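Local coordinates for protein putative Xylose isomerase (Rhodospirillum rubrum, PDB 3QXB) that binds manganese and iron ions in a xylose isomerase-like TIM barrel and may act as an isomerase, at residues Cys27-Arg32 / Asp37-Leu42. Sequence-based numbering, arbitrary orientation.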
ATOM      1  N   CYS A  27      -1.099  11.915   2.519  1.00 20.66           N
ATOM      2  CA  CYS A  27      -0.389  10.806   1.820  1.00 21.71           C
ATOM      3  C   CYS A  27       1.042  11.162   1.386  1.00 21.74           C
ATOM      4  O   CYS A  27       1.923  10.305   1.358  1.00 21.84           O
ATOM      5  CB  CYS A  27      -1.164  10.334   0.591  1.00 22.96           C
ATOM      6  SG  CYS A  27      -1.457  11.635  -0.592  1.00 27.01           S
ATOM      7  N   PHE A  28       1.292  12.427   1.061  1.00 21.07           N
ATOM      8  CA  PHE A  28       2.616  12.833   0.595  1.00 21.32           C
ATOM      9  C   PHE A  28       3.667  12.699   1.687  1.00 20.78           C
ATOM     10  O   PHE A  28       4.857  12.647   1.368  1.00 23.09           O
ATOM     11  CB  PHE A  28       2.588  14.306   0.125  1.00 20.90           C
ATOM     12  CG  PHE A  28       2.644  15.291   1.267  1.00 20.50           C
ATOM     13  CD1 PHE A  28       1.476  15.727   1.890  1.00 23.02           C
ATOM     14  CD2 PHE A  28       3.853  15.758   1.742  1.00 23.16           C
ATOM     15  CE1 PHE A  28       1.539  16.619   2.953  1.00 20.27           C
ATOM     16  CE2 PHE A  28       3.918  16.648   2.807  1.00 21.92           C
ATOM     17  CZ  PHE A  28       2.764  17.058   3.424  1.00 21.10           C
ATOM     18  N   ALA A  29       3.239  12.639   2.962  1.00 20.25           N
ATOM     19  CA  ALA A  29       4.116  12.616   4.146  1.00 19.19           C
ATOM     20  C   ALA A  29       4.352  11.243   4.735  1.00 19.11           C
ATOM     21  O   ALA A  29       5.141  11.086   5.683  1.00 18.95           O
ATOM     22  CB  ALA A  29       3.558  13.539   5.249  1.00 20.09           C
ATOM     23  N   VAL A  30       3.664  10.253   4.190  1.00 18.56           N
ATOM     24  CA  VAL A  30       3.723   8.864   4.717  1.00 18.77           C
ATOM     25  C   VAL A  30       5.165   8.389   4.848  1.00 19.10           C
ATOM     26  O   VAL A  30       5.978   8.647   3.948  1.00 20.52           O
ATOM     27  CB  VAL A  30       2.886   7.918   3.842  1.00 17.67           C
ATOM     28  CG1 VAL A  30       3.222   6.428   4.129  1.00 22.29           C
ATOM     29  CG2 VAL A  30       1.397   8.258   4.001  1.00 19.65           C
ATOM     30  N   LYS A  31       5.457   7.813   6.023  1.00 19.06           N
ATOM     31  CA  LYS A  31       6.772   7.313   6.437  1.00 17.95           C
ATOM     32  C   LYS A  31       7.828   8.382   6.723  1.00 19.85           C
ATOM     33  O   LYS A  31       8.892   8.049   7.274  1.00 20.75           O
ATOM     34  CB  LYS A  31       7.379   6.320   5.431  1.00 18.31           C
ATOM     35  CG  LYS A  31       6.477   5.167   4.984  1.00 16.94           C
ATOM     36  CD  LYS A  31       7.243   4.055   4.266  1.00 19.54           C
ATOM     37  CE  LYS A  31       7.959   3.182   5.273  1.00 18.01           C
ATOM     38  NZ  LYS A  31       8.461   1.869   4.689  1.00 16.29           N
ATOM     39  N   ARG A  32       7.573   9.636   6.359  1.00 20.50           N
ATOM     40  CA  ARG A  32       8.626  10.670   6.409  1.00 20.91           C
ATOM     41  C   ARG A  32       8.464  11.662   7.587  1.00 21.67           C
ATOM     42  O   ARG A  32       9.141  11.506   8.625  1.00 21.06           O
ATOM     43  CB  ARG A  32       8.726  11.412   5.066  1.00 21.23           C
ATOM     44  CG  ARG A  32       8.849  10.493   3.803  1.00 20.86           C
ATOM     45  CD  ARG A  32       8.688  11.300   2.553  1.00 22.36           C
ATOM     46  NE  ARG A  32       8.523  10.476   1.346  1.00 23.39           N
ATOM     47  CZ  ARG A  32       9.501  10.131   0.517  1.00 21.88           C
ATOM     48  NH1 ARG A  32      10.751  10.541   0.725  1.00 21.69           N
ATOM     49  NH2 ARG A  32       9.226   9.401  -0.557  1.00 22.71           N
ATOM     50  N   ASP A  37       4.000  17.880  15.484  1.00 25.41           N
ATOM     51  CA  ASP A  37       4.190  19.293  15.345  1.00 26.82           C
ATOM     52  C   ASP A  37       5.025  19.661  14.107  1.00 27.18           C
ATOM     53  O   ASP A  37       4.813  20.720  13.551  1.00 26.60           O
ATOM     54  CB  ASP A  37       4.837  19.880  16.595  1.00 29.04           C
ATOM     55  CG  ASP A  37       3.886  19.961  17.766  1.00 31.16           C
ATOM     56  OD1 ASP A  37       2.680  20.343  17.621  1.00 35.06           O
ATOM     57  OD2 ASP A  37       4.377  19.686  18.861  1.00 36.90           O
ATOM     58  N   ARG A  38       5.960  18.803  13.684  1.00 27.12           N
ATOM     59  CA  ARG A  38       6.757  19.097  12.467  1.00 28.28           C
ATOM     60  C   ARG A  38       5.836  18.988  11.251  1.00 25.93           C
ATOM     61  O   ARG A  38       5.927  19.816  10.345  1.00 26.10           O
ATOM     62  CB  ARG A  38       7.966  18.133  12.312  1.00 29.27           C
ATOM     63  CG  ARG A  38       8.488  17.839  10.823  1.00 35.35           C
ATOM     64  CD  ARG A  38       9.693  18.706  10.268  1.00 42.76           C
ATOM     65  NE  ARG A  38       9.345  19.652   9.171  1.00 51.70           N
ATOM     66  CZ  ARG A  38      10.152  20.040   8.156  1.00 54.65           C
ATOM     67  NH1 ARG A  38      11.393  19.553   8.018  1.00 56.47           N
ATOM     68  NH2 ARG A  38       9.707  20.906   7.239  1.00 55.33           N
ATOM     69  N   LEU A  39       4.958  17.981  11.240  1.00 23.69           N
ATOM     70  CA  LEU A  39       4.014  17.785  10.105  1.00 23.03           C
ATOM     71  C   LEU A  39       3.053  18.958  10.001  1.00 23.22           C
ATOM     72  O   LEU A  39       2.882  19.545   8.929  1.00 23.58           O
ATOM     73  CB  LEU A  39       3.242  16.452  10.179  1.00 21.85           C
ATOM     74  CG  LEU A  39       2.434  16.007   8.940  1.00 21.41           C
ATOM     75  CD1 LEU A  39       3.205  16.124   7.623  1.00 19.66           C
ATOM     76  CD2 LEU A  39       1.868  14.602   9.061  1.00 20.40           C
ATOM     77  N   ALA A  40       2.448  19.308  11.125  1.00 23.18           N
ATOM     78  CA  ALA A  40       1.553  20.479  11.219  1.00 23.62           C
ATOM     79  C   ALA A  40       2.240  21.759  10.753  1.00 23.91           C
ATOM     80  O   ALA A  40       1.650  22.548  10.055  1.00 25.44           O
ATOM     81  CB  ALA A  40       1.020  20.637  12.658  1.00 22.66           C
ATOM     82  N   GLY A  41       3.488  21.962  11.138  1.00 24.74           N
ATOM     83  CA  GLY A  41       4.230  23.164  10.756  1.00 25.41           C
ATOM     84  C   GLY A  41       4.583  23.188   9.273  1.00 25.89           C
ATOM     85  O   GLY A  41       4.567  24.216   8.636  1.00 27.63           O
ATOM     86  N   LEU A  42       4.896  22.035   8.731  1.00 26.13           N
ATOM     87  CA  LEU A  42       5.127  21.854   7.311  1.00 26.72           C
ATOM     88  C   LEU A  42       3.891  22.208   6.471  1.00 26.44           C
ATOM     89  O   LEU A  42       4.014  22.867   5.459  1.00 27.93           O
ATOM     90  CB  LEU A  42       5.508  20.408   7.063  1.00 25.37           C
ATOM     91  CG  LEU A  42       6.030  20.002   5.694  1.00 27.67           C
ATOM     92  CD1 LEU A  42       6.708  18.651   5.809  1.00 23.18           C
ATOM     93  CD2 LEU A  42       4.959  19.961   4.647  1.00 26.19           C
TER
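Phe28 and Ala29 meet Leu39 and Leu42 in a small, buried and wholly apolar contact. Methyl groups carry most of it. CD1 of Leu39 comes within 3.5 Å of Ala29 CB, the closest approach between the two segments. CD2 of Leu42 reaches the edge of the Phe28 ring, near its plane, and lies 3.8 Å from Phe28 CZ. Leu39 CD1 also approaches Phe28 CZ, obliquely and more loosely, at 4.3 Å. Both leucines have CG anti to the backbone N (chi1 -169° and -170°). The CB of Leu42 points at the loop, whereas Leu39 brings CD1 there only with the far part of its side chain.

The aromatic ring is also covered from its own segment. Ala29 CB sits 3.9 Å above the ring plane, over the centre, so this methyl bridges the Phe28 face and Leu39.

Backbone hydrogen bonds shape each side separately. Arg32 N donates to Ala29 O, and Leu42 N to Arg38 O within the helix.

The contact packs the loop after strand 22-25, the first of the TIM barrel, against the following helix 36-46. Leu39 also touches Tyr75 and Phe79 of helix 65-81, while Phe28 meets Met302 and Leu42 meets Leu299, both of helix 295-310.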